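Local coordinates for oxidoreductase, short chain dehydrogenase/reductase family protein (Collinsella aerofaciens, PDB 5FYD) that catalyses the NADPH-dependent reduction of the 7-oxo group of 7-oxolithocholate to give ursodeoxycholate, working as a homodimer of the short-chain dehydrogenase/reductase family, at residues A[8-13]-A[81-86]; A[32-37]-A[57-62]; A[97-102]-A[150-155]; A[143-148]-A[158-163]. One frame throughout, in Å; residues are numbered along the deposited sequence.

Contact 1. Residues A[8-13]-A[81-86]; sequences GEWGLI and EGLDMG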
loop_
_atom_site.group_PDB
_atom_site.type_symbol
_atom_site.label_atom_id
_atom_site.label_comp_id
_atom_site.label_asym_id
_atom_site.label_seq_id
_atom_site.Cartn_x
_atom_site.Cartn_y
_atom_site.Cartn_z
ATOM N N GLY A 8 -15.602 21.549 23.486
ATOM C CA GLY A 8 -16.678 22.165 22.683
ATOM C C GLY A 8 -17.534 21.164 21.956
ATOM O O GLY A 8 -17.291 19.990 22.028
ATOM N N GLU A 9 -18.548 21.641 21.246
ATOM C CA GLU A 9 -19.576 20.745 20.691
ATOM C C GLU A 9 -19.141 19.868 19.537
ATOM O O GLU A 9 -19.588 18.722 19.445
ATOM C CB GLU A 9 -20.818 21.527 20.222
ATOM C CG GLU A 9 -21.732 21.994 21.319
ATOM C CD GLU A 9 -22.359 20.835 22.062
ATOM O OE1 GLU A 9 -23.123 20.012 21.485
ATOM O OE2 GLU A 9 -22.040 20.750 23.234
ATOM N N TRP A 10 -18.331 20.419 18.630
ATOM C CA TRP A 10 -17.954 19.728 17.420
ATOM C C TRP A 10 -16.442 19.548 17.311
ATOM O O TRP A 10 -15.679 20.454 17.646
ATOM C CB TRP A 10 -18.452 20.485 16.193
ATOM C CG TRP A 10 -19.938 20.452 16.025
ATOM C CD1 TRP A 10 -20.854 21.252 16.634
ATOM C CD2 TRP A 10 -20.664 19.583 15.165
ATOM N NE1 TRP A 10 -22.125 20.924 16.212
ATOM C CE2 TRP A 10 -22.040 19.895 15.320
ATOM C CE3 TRP A 10 -20.293 18.549 14.290
ATOM C CZ2 TRP A 10 -23.033 19.249 14.598
ATOM C CZ3 TRP A 10 -21.270 17.884 13.593
ATOM C CH2 TRP A 10 -22.642 18.231 13.751
ATOM N N GLY A 11 -16.036 18.383 16.824
ATOM C CA GLY A 11 -14.640 18.116 16.469
ATOM C C GLY A 11 -14.527 17.872 14.980
ATOM O O GLY A 11 -15.434 17.321 14.358
ATOM N N LEU A 12 -13.404 18.291 14.413
ATOM C CA LEU A 12 -13.171 18.293 12.983
ATOM C C LEU A 12 -12.018 17.372 12.709
ATOM O O LEU A 12 -10.885 17.625 13.167
ATOM C CB LEU A 12 -12.831 19.713 12.546
ATOM C CG LEU A 12 -12.388 19.968 11.121
ATOM C CD1 LEU A 12 -13.424 19.506 10.117
ATOM C CD2 LEU A 12 -12.098 21.430 10.935
ATOM N N ILE A 13 -12.276 16.309 11.961
ATOM C CA ILE A 13 -11.240 15.392 11.565
ATOM C C ILE A 13 -10.961 15.577 10.079
ATOM O O ILE A 13 -11.805 15.262 9.223
ATOM C CB ILE A 13 -11.630 13.923 11.851
ATOM C CG1 ILE A 13 -12.119 13.766 13.313
ATOM C CG2 ILE A 13 -10.479 12.980 11.521
ATOM C CD1 ILE A 13 -11.190 14.325 14.371
ATOM N N GLU A 81 -18.922 26.846 9.706
ATOM C CA GLU A 81 -19.303 28.179 10.179
ATOM C C GLU A 81 -20.574 28.064 11.024
ATOM O O GLU A 81 -21.487 27.367 10.643
ATOM C CB GLU A 81 -19.560 29.114 8.994
ATOM C CG GLU A 81 -19.880 30.553 9.380
ATOM C CD GLU A 81 -20.246 31.413 8.184
ATOM O OE1 GLU A 81 -20.379 30.866 7.065
ATOM O OE2 GLU A 81 -20.414 32.641 8.356
ATOM N N GLY A 82 -20.570 28.693 12.192
ATOM C CA GLY A 82 -21.703 28.645 13.116
ATOM C C GLY A 82 -21.734 27.480 14.099
ATOM O O GLY A 82 -22.544 27.501 15.052
ATOM N N LEU A 83 -20.885 26.471 13.891
ATOM C CA LEU A 83 -20.722 25.380 14.853
ATOM C C LEU A 83 -19.850 25.817 16.025
ATOM O O LEU A 83 -18.892 26.567 15.855
ATOM C CB LEU A 83 -20.093 24.146 14.204
ATOM C CG LEU A 83 -20.767 23.521 12.991
ATOM C CD1 LEU A 83 -19.957 22.345 12.492
ATOM C CD2 LEU A 83 -22.207 23.094 13.253
ATOM N N ASP A 84 -20.189 25.343 17.223
ATOM C CA ASP A 84 -19.297 25.506 18.356
ATOM C C ASP A 84 -18.189 24.461 18.216
ATOM O O ASP A 84 -18.455 23.256 18.313
ATOM C CB ASP A 84 -19.988 25.345 19.700
ATOM C CG ASP A 84 -19.026 25.577 20.836
ATOM O OD1 ASP A 84 -18.713 26.755 21.088
ATOM O OD2 ASP A 84 -18.537 24.600 21.442
ATOM N N MET A 85 -16.971 24.931 17.939
ATOM C CA MET A 85 -15.835 24.044 17.629
ATOM C C MET A 85 -15.008 23.799 18.887
ATOM O O MET A 85 -14.653 24.742 19.620
ATOM C CB MET A 85 -14.945 24.653 16.541
ATOM C CG MET A 85 -15.656 24.901 15.210
ATOM S SD MET A 85 -16.366 23.419 14.495
ATOM C CE MET A 85 -14.951 22.322 14.330
ATOM N N GLY A 86 -14.712 22.530 19.142
ATOM C CA GLY A 86 -13.839 22.154 20.269
ATOM C C GLY A 86 -12.533 21.460 19.911
ATOM O O GLY A 86 -11.594 21.460 20.717
#
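The parallel pairing of strands 10-14 and 85-90 in the central sheet of the Rossmann fold starts at W10 and M85. W10 N donates to D84 O at 2.9 Å, and W10 O accepts from G86 N at 2.7 Å. One residue earlier, D84 OD2 accepts from E9 N at 3.0 Å through its lone pair turned away from OD1; OD1 itself forms a salt bridge with R135. L83 sets CD2 over one face of the indole, 3.9 Å from the centroid of the five-membered ring, in a CH-pi contact, while D84 O lies in the ring plane at its edge. An alanine in place of W10 would probably leave L83 CD1 and CD2 without the flat surface they rest on and open a gap beside V36. On the same side, M85 brings SD to 4.0 Å from W10 CB and curls its CE to 3.8 Å from L12 CB. At G8 a side chain would collide with G86 CA and D84 OD2. The carboxylate of D84, shared between a backbone N-H and a guanidinium, is thus likely to remain ionised.

Contact 2. Residues A[32-37]-A[57-62]; sequences GMNVVM and GVETKV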
loop_
_atom_site.group_PDB
_atom_site.type_symbol
_atom_site.label_atom_id
_atom_site.label_comp_id
_atom_site.label_asym_id
_atom_site.label_seq_id
_atom_site.Cartn_x
_atom_site.Cartn_y
_atom_site.Cartn_z
ATOM N N GLY A 32 -18.212 12.183 23.362
ATOM C CA GLY A 32 -19.411 12.996 23.286
ATOM C C GLY A 32 -19.451 14.098 22.243
ATOM O O GLY A 32 -20.444 14.819 22.174
ATOM N N MET A 33 -18.403 14.250 21.441
ATOM C CA MET A 33 -18.390 15.322 20.441
ATOM C C MET A 33 -19.110 14.906 19.179
ATOM O O MET A 33 -19.036 13.754 18.747
ATOM C CB MET A 33 -16.975 15.729 20.029
ATOM C CG MET A 33 -16.147 16.318 21.144
ATOM S SD MET A 33 -14.579 16.945 20.451
ATOM C CE MET A 33 -14.773 18.666 20.764
ATOM N N ASN A 34 -19.810 15.873 18.599
ATOM C CA ASN A 34 -20.361 15.720 17.256
ATOM C C ASN A 34 -19.180 15.815 16.296
ATOM O O ASN A 34 -18.194 16.452 16.628
ATOM C CB ASN A 34 -21.389 16.804 16.981
ATOM C CG ASN A 34 -22.528 16.786 17.982
ATOM O OD1 ASN A 34 -23.130 15.732 18.253
ATOM N ND2 ASN A 34 -22.835 17.943 18.539
ATOM N N VAL A 35 -19.279 15.182 15.132
ATOM C CA VAL A 35 -18.091 14.959 14.301
ATOM C C VAL A 35 -18.286 15.553 12.911
ATOM O O VAL A 35 -19.221 15.188 12.217
ATOM C CB VAL A 35 -17.790 13.468 14.180
ATOM C CG1 VAL A 35 -16.515 13.231 13.406
ATOM C CG2 VAL A 35 -17.681 12.826 15.559
ATOM N N VAL A 36 -17.371 16.442 12.515
ATOM C CA VAL A 36 -17.273 16.884 11.133
ATOM C C VAL A 36 -16.163 16.044 10.549
ATOM O O VAL A 36 -15.026 16.125 11.020
ATOM C CB VAL A 36 -16.911 18.382 11.005
ATOM C CG1 VAL A 36 -16.971 18.803 9.555
ATOM C CG2 VAL A 36 -17.833 19.240 11.823
ATOM N N MET A 37 -16.488 15.242 9.545
ATOM C CA MET A 37 -15.533 14.328 8.931
ATOM C C MET A 37 -15.301 14.738 7.486
ATOM O O MET A 37 -16.265 14.959 6.726
ATOM C CB MET A 37 -16.005 12.867 9.024
ATOM C CG MET A 37 -17.348 12.545 8.425
ATOM S SD MET A 37 -17.756 10.823 8.821
ATOM C CE MET A 37 -18.117 11.023 10.543
ATOM N N GLY A 57 -24.419 7.968 18.927
ATOM C CA GLY A 57 -25.523 8.892 19.168
ATOM C C GLY A 57 -25.107 10.351 19.106
ATOM O O GLY A 57 -25.714 11.205 19.754
ATOM N N VAL A 58 -24.068 10.637 18.331
ATOM C CA VAL A 58 -23.654 12.022 18.102
ATOM C C VAL A 58 -24.121 12.460 16.733
ATOM O O VAL A 58 -24.457 11.626 15.875
ATOM C CB VAL A 58 -22.126 12.225 18.274
ATOM C CG1 VAL A 58 -21.713 11.810 19.686
ATOM C CG2 VAL A 58 -21.315 11.500 17.221
ATOM N N GLU A 59 -24.110 13.765 16.521
ATOM C CA GLU A 59 -24.404 14.325 15.199
ATOM C C GLU A 59 -23.164 14.225 14.324
ATOM O O GLU A 59 -22.033 14.248 14.830
ATOM C CB GLU A 59 -24.821 15.782 15.299
ATOM C CG GLU A 59 -26.131 16.009 16.045
ATOM C CD GLU A 59 -26.421 17.466 16.225
ATOM O OE1 GLU A 59 -25.949 18.049 17.212
ATOM O OE2 GLU A 59 -27.049 18.064 15.327
ATOM N N THR A 60 -23.383 14.143 13.013
ATOM C CA THR A 60 -22.288 14.115 12.063
ATOM C C THR A 60 -22.514 15.129 10.946
ATOM O O THR A 60 -23.639 15.552 10.698
ATOM C CB THR A 60 -22.082 12.715 11.443
ATOM O OG1 THR A 60 -23.260 12.320 10.716
ATOM C CG2 THR A 60 -21.715 11.692 12.528
ATOM N N LYS A 61 -21.421 15.571 10.337
ATOM C CA LYS A 61 -21.459 16.359 9.119
ATOM C C LYS A 61 -20.359 15.850 8.222
ATOM O O LYS A 61 -19.217 15.727 8.661
ATOM C CB LYS A 61 -21.211 17.822 9.454
ATOM C CG LYS A 61 -21.550 18.793 8.338
ATOM C CD LYS A 61 -21.399 20.231 8.816
ATOM C CE LYS A 61 -22.422 20.652 9.870
ATOM N NZ LYS A 61 -23.661 21.199 9.243
ATOM N N VAL A 62 -20.700 15.540 6.982
ATOM C CA VAL A 62 -19.738 14.990 6.025
ATOM C C VAL A 62 -19.385 16.098 5.063
ATOM O O VAL A 62 -20.293 16.745 4.518
ATOM C CB VAL A 62 -20.355 13.809 5.256
ATOM C CG1 VAL A 62 -19.519 13.450 4.025
ATOM C CG2 VAL A 62 -20.497 12.615 6.193
HETATM O O HOH W 1 -25.051 18.107 20.183
#
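N34 lays its amide across the start of E59, with CG 3.7 Å from E59 CB. Its OD1 accepts from E59 N at 2.8 Å, the donor tilted 34° from the carbonyl plane, a side chain doing the work of a backbone acceptor just before V35 pairs with T60. The other half of the amide is tied through water: ND2 donates to a water that donates to E59 OE1, and the amide and carboxylate planes stand 81° apart. The backbones then pair in parallel. E59 O accepts from V35 N, V35 O from K61 N, and K61 O from M37 N, each at 2.9 Å. V58 packs its methyls on M33 O, with CG1 at 3.4 Å, and that carbonyl oxygen is buried with no polar partner in the model. M37 carries CG between its backbone N and carbonyl carbon (chi1 57°), where it meets V62 CG2 at 3.9 Å. These are the two strands of a beta-alpha-beta unit whose connection is helix 42-56. That helix covers T60 and V62 through A49, and R53 binds T60 OG1; helix 19-30 packs on V35 and V58, while W10 and L83 meet V36 on the other sheet face.

Contact 3. Residues A[97-102]-A[150-155]; sequences FGKIQD and SPWNGQ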
loop_
_atom_site.group_PDB
_atom_site.type_symbol
_atom_site.label_atom_id
_atom_site.label_comp_id
_atom_site.label_asym_id
_atom_site.label_seq_id
_atom_site.Cartn_x
_atom_site.Cartn_y
_atom_site.Cartn_z
ATOM N N PHE A 97 6.359 8.090 -4.297
ATOM C CA PHE A 97 7.671 7.524 -4.490
ATOM C C PHE A 97 8.362 8.157 -5.696
ATOM O O PHE A 97 7.743 8.373 -6.734
ATOM C CB PHE A 97 7.586 5.999 -4.675
ATOM C CG PHE A 97 8.868 5.382 -5.156
ATOM C CD1 PHE A 97 9.923 5.170 -4.280
ATOM C CD2 PHE A 97 9.027 5.026 -6.491
ATOM C CE1 PHE A 97 11.125 4.620 -4.722
ATOM C CE2 PHE A 97 10.222 4.464 -6.936
ATOM C CZ PHE A 97 11.269 4.268 -6.054
ATOM N N GLY A 98 9.643 8.443 -5.530
ATOM C CA GLY A 98 10.501 8.922 -6.597
ATOM C C GLY A 98 11.540 9.875 -6.084
ATOM O O GLY A 98 11.294 10.602 -5.107
ATOM N N LYS A 99 12.711 9.882 -6.720
ATOM C CA LYS A 99 13.677 10.949 -6.514
ATOM C C LYS A 99 13.009 12.271 -6.871
ATOM O O LYS A 99 12.029 12.306 -7.659
ATOM C CB LYS A 99 14.922 10.783 -7.381
ATOM C CG LYS A 99 15.757 9.546 -7.082
ATOM C CD LYS A 99 17.145 9.689 -7.657
ATOM C CE LYS A 99 18.010 8.489 -7.341
ATOM N NZ LYS A 99 19.380 8.661 -7.906
ATOM N N ILE A 100 13.539 13.356 -6.309
ATOM C CA ILE A 100 12.960 14.698 -6.503
ATOM C C ILE A 100 12.721 15.012 -7.995
ATOM O O ILE A 100 11.636 15.437 -8.362
ATOM C CB ILE A 100 13.778 15.826 -5.796
ATOM C CG1 ILE A 100 13.042 17.177 -5.903
ATOM C CG2 ILE A 100 15.208 15.944 -6.339
ATOM C CD1 ILE A 100 13.786 18.350 -5.309
ATOM N N GLN A 101 13.736 14.767 -8.826
ATOM C CA GLN A 101 13.685 15.083 -10.264
ATOM C C GLN A 101 12.734 14.180 -11.076
ATOM O O GLN A 101 12.334 14.540 -12.179
ATOM C CB GLN A 101 15.112 15.069 -10.882
ATOM C CG GLN A 101 15.743 13.686 -10.986
ATOM C CD GLN A 101 16.551 13.278 -9.769
ATOM O OE1 GLN A 101 16.354 13.790 -8.659
ATOM N NE2 GLN A 101 17.481 12.380 -9.976
ATOM N N ASP A 102 12.374 13.022 -10.535
ATOM C CA ASP A 102 11.493 12.065 -11.207
ATOM C C ASP A 102 10.018 12.268 -10.903
ATOM O O ASP A 102 9.178 11.557 -11.444
ATOM C CB ASP A 102 11.911 10.653 -10.841
ATOM C CG ASP A 102 13.289 10.305 -11.375
ATOM O OD1 ASP A 102 13.682 10.852 -12.407
ATOM O OD2 ASP A 102 13.983 9.479 -10.772
ATOM N N SER A 150 13.273 11.068 4.328
ATOM C CA SER A 150 12.706 9.966 3.546
ATOM C C SER A 150 13.251 9.976 2.114
ATOM O O SER A 150 12.538 10.339 1.175
ATOM C CB SER A 150 11.173 10.019 3.563
ATOM O OG SER A 150 10.679 11.302 3.202
ATOM N N PRO A 151 14.540 9.595 1.944
ATOM C CA PRO A 151 15.118 9.405 0.608
ATOM C C PRO A 151 14.210 8.576 -0.288
ATOM O O PRO A 151 13.581 7.628 0.190
ATOM C CB PRO A 151 16.426 8.646 0.910
ATOM C CG PRO A 151 16.820 9.119 2.267
ATOM C CD PRO A 151 15.518 9.245 3.004
ATOM N N TRP A 152 14.111 8.984 -1.561
ATOM C CA TRP A 152 13.215 8.410 -2.585
ATOM C C TRP A 152 11.722 8.715 -2.356
ATOM O O TRP A 152 10.864 8.214 -3.065
ATOM C CB TRP A 152 13.488 6.905 -2.833
ATOM C CG TRP A 152 14.691 6.636 -3.707
ATOM C CD1 TRP A 152 14.691 6.446 -5.062
ATOM C CD2 TRP A 152 16.066 6.569 -3.301
ATOM N NE1 TRP A 152 15.966 6.246 -5.517
ATOM C CE2 TRP A 152 16.831 6.301 -4.462
ATOM C CE3 TRP A 152 16.720 6.640 -2.065
ATOM C CZ2 TRP A 152 18.225 6.145 -4.426
ATOM C CZ3 TRP A 152 18.101 6.510 -2.032
ATOM C CH2 TRP A 152 18.843 6.260 -3.211
ATOM N N ASN A 153 11.423 9.565 -1.373
ATOM C CA ASN A 153 10.075 10.054 -1.133
ATOM C C ASN A 153 10.192 11.339 -0.303
ATOM O O ASN A 153 9.541 11.500 0.732
ATOM C CB ASN A 153 9.240 8.988 -0.403
ATOM C CG ASN A 153 7.738 9.170 -0.591
ATOM O OD1 ASN A 153 7.249 10.243 -0.897
ATOM N ND2 ASN A 153 6.993 8.077 -0.432
ATOM N N GLY A 154 11.058 12.225 -0.766
ATOM C CA GLY A 154 11.542 13.369 0.010
ATOM C C GLY A 154 10.465 14.249 0.628
ATOM O O GLY A 154 10.569 14.668 1.801
ATOM N N GLN A 155 9.403 14.503 -0.130
ATOM C CA GLN A 155 8.332 15.353 0.400
ATOM C C GLN A 155 7.491 14.768 1.542
ATOM O O GLN A 155 6.845 15.534 2.281
ATOM C CB GLN A 155 7.428 15.865 -0.722
ATOM C CG GLN A 155 7.791 17.255 -1.187
ATOM C CD GLN A 155 6.580 18.063 -1.606
ATOM O OE1 GLN A 155 5.862 18.607 -0.789
ATOM N NE2 GLN A 155 6.373 18.162 -2.895
#
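CG of F97 lies anti to the backbone N (chi1 168°) and that of W152 anti to its carbonyl carbon (chi1 -79°), and the two side chains lie side by side, pointing the same way. Their ring planes are 15° apart but slid so far that F97 and the five-membered ring of W152 barely overlap. F97 CD1 comes to 3.4 Å from W152 O, and CE1 to 3.8 Å from W152 CB. K99 runs extended beside the same indole and sets CE 3.5 Å from W152 NE1. G98 N donates to W152 O at 2.8 Å. W152 is presented by a type II turn from S150 to N153, and S150 OG donates to N153 O at 2.7 Å. N153 lays ND2 3.9 Å from F97 N, while its OD1 accepts from S96 N. A leucine in place of N153 would probably leave S96 N without its acceptor and let the loop at F97 shift. The contact joins the loop leading to helix 105-132 with the turn before helix 154-173, which carries Y156, the inferred proton acceptor of the active site; helix 250-258 packs on P151, and P192 of the second subunit on F97.

Contact 4. Residues A[143-148]-A[158-163]; sequences SMTGIS and AGKAFI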
loop_
_atom_site.group_PDB
_atom_site.type_symbol
_atom_site.label_atom_id
_atom_site.label_comp_id
_atom_site.label_asym_id
_atom_site.label_seq_id
_atom_site.Cartn_x
_atom_site.Cartn_y
_atom_site.Cartn_z
ATOM N N SER A 143 4.937 12.066 11.229
ATOM C CA SER A 143 5.507 10.775 10.897
ATOM C C SER A 143 6.960 10.774 11.267
ATOM O O SER A 143 7.631 11.823 11.196
ATOM C CB SER A 143 5.383 10.557 9.405
ATOM O OG SER A 143 6.012 9.347 9.037
ATOM N N MET A 144 7.461 9.607 11.662
ATOM C CA MET A 144 8.874 9.420 11.911
ATOM C C MET A 144 9.767 9.818 10.719
ATOM O O MET A 144 10.901 10.220 10.949
ATOM C CB MET A 144 9.146 7.976 12.376
ATOM C CG MET A 144 8.799 7.823 13.856
ATOM S SD MET A 144 8.804 6.118 14.380
ATOM C CE MET A 144 10.560 5.776 14.310
ATOM N N THR A 145 9.228 9.796 9.494
ATOM C CA THR A 145 9.939 10.308 8.325
ATOM C C THR A 145 10.279 11.798 8.465
ATOM O O THR A 145 11.264 12.262 7.882
ATOM C CB THR A 145 9.166 10.090 7.003
ATOM O OG1 THR A 145 7.915 10.771 7.065
ATOM C CG2 THR A 145 8.940 8.621 6.726
ATOM N N GLY A 146 9.470 12.528 9.228
ATOM C CA GLY A 146 9.771 13.917 9.561
ATOM C C GLY A 146 10.998 14.123 10.437
ATOM O O GLY A 146 11.532 15.233 10.518
ATOM N N ILE A 147 11.431 13.061 11.111
ATOM C CA ILE A 147 12.634 13.038 11.906
ATOM C C ILE A 147 13.819 12.437 11.153
ATOM O O ILE A 147 14.920 12.984 11.190
ATOM C CB ILE A 147 12.388 12.245 13.223
ATOM C CG1 ILE A 147 11.220 12.862 13.988
ATOM C CG2 ILE A 147 13.667 12.164 14.049
ATOM C CD1 ILE A 147 10.737 12.048 15.155
ATOM N N SER A 148 13.587 11.306 10.476
ATOM C CA SER A 148 14.647 10.575 9.787
ATOM C C SER A 148 15.001 11.132 8.410
ATOM O O SER A 148 16.100 10.866 7.902
ATOM C CB SER A 148 14.206 9.119 9.613
ATOM O OG SER A 148 13.131 9.024 8.691
ATOM N N ALA A 158 9.549 15.832 4.451
ATOM C CA ALA A 158 9.650 17.295 4.477
ATOM C C ALA A 158 8.334 17.898 4.971
ATOM O O ALA A 158 8.326 18.781 5.831
ATOM C CB ALA A 158 10.016 17.848 3.106
ATOM N N GLY A 159 7.226 17.454 4.381
ATOM C CA GLY A 159 5.905 17.902 4.771
ATOM C C GLY A 159 5.564 17.518 6.197
ATOM O O GLY A 159 5.028 18.339 6.962
ATOM N N LYS A 160 5.876 16.277 6.583
ATOM C CA LYS A 160 5.610 15.853 7.948
ATOM C C LYS A 160 6.475 16.622 8.949
ATOM O O LYS A 160 6.028 16.919 10.054
ATOM C CB LYS A 160 5.748 14.337 8.114
ATOM C CG LYS A 160 4.630 13.554 7.458
ATOM C CD LYS A 160 3.267 14.088 7.900
ATOM C CE LYS A 160 2.195 13.051 8.053
ATOM N NZ LYS A 160 0.919 13.754 8.329
ATOM N N ALA A 161 7.695 16.996 8.557
ATOM C CA ALA A 161 8.530 17.840 9.430
ATOM C C ALA A 161 7.947 19.243 9.587
ATOM O O ALA A 161 8.043 19.867 10.659
ATOM C CB ALA A 161 9.947 17.908 8.913
ATOM N N PHE A 162 7.375 19.773 8.510
ATOM C CA PHE A 162 6.686 21.072 8.594
ATOM C C PHE A 162 5.556 20.995 9.626
ATOM O O PHE A 162 5.436 21.840 10.535
ATOM C CB PHE A 162 6.136 21.465 7.225
ATOM C CG PHE A 162 5.562 22.842 7.184
ATOM C CD1 PHE A 162 4.261 23.081 7.575
ATOM C CD2 PHE A 162 6.356 23.910 6.777
ATOM C CE1 PHE A 162 3.736 24.357 7.539
ATOM C CE2 PHE A 162 5.850 25.174 6.741
ATOM C CZ PHE A 162 4.534 25.406 7.106
ATOM N N ILE A 163 4.737 19.950 9.513
ATOM C CA ILE A 163 3.623 19.753 10.450
ATOM C C ILE A 163 4.160 19.596 11.877
ATOM O O ILE A 163 3.630 20.196 12.814
ATOM C CB ILE A 163 2.768 18.526 10.065
ATOM C CG1 ILE A 163 2.038 18.804 8.741
ATOM C CG2 ILE A 163 1.807 18.150 11.189
ATOM C CD1 ILE A 163 1.358 17.610 8.117
#
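S143 and K160 meet through their carbons: S143 CB rests 3.7 Å from K160 CG, and no hydrogen bond links the two segments. The second touch is between backbone and methyl, A161 CB lying 3.5 Å from G146 O. G146 lets the two helices come this close, its CA only 4.1 Å from A161 CA; a CB there would be tight against A161 N and K160 C, and crowded by S143 O. The hydroxyl of S143, anti to the backbone N (chi1 176°), turns from K160 and shares a hydrogen bond with T145 OG1 at 3.1 Å. K160 bends away at chi2, and its NZ bonds to V141 O. The backbone from S143 to G146 is tied by G146 N to S143 O at 2.8 Å. S143 and K160 probably belong to the active site: S143 is inferred to stabilise the transition state, and K160 probably lowers the pKa of Y156, as in relatives; S143 and T145 pack against Y156. Helix 145-148 lies against helix 154-173, with helices 235-247 and 250-258 over I147, helix 105-132 behind F162 and I163, and P199 of the second subunit on S143 and T145.

In the fold
From the N terminus, strand 10-14 opens the sheet, and contact 1 closes a long loop when strand 85-90 comes in beside it. Contact 2 sits wholly within that loop: strand 34-39 lies on the other side of strand 10-14 and pairs with outermost strand 60-64, and the two contacts touch through probable backbone hydrogen bonds between G11 and both N34 and V36. Contacts 3 and 4 come later in the chain and on the opposite side of its centre. Their segments alternate, 97-102, 143-148, 150-155, 158-163, so the loops cross, both using helix 154-173 and meeting where S150 packs on T145. The first pair joins four strands of the sheet; the second joins a loop and a short helix to helix 154-173 and the turn before it.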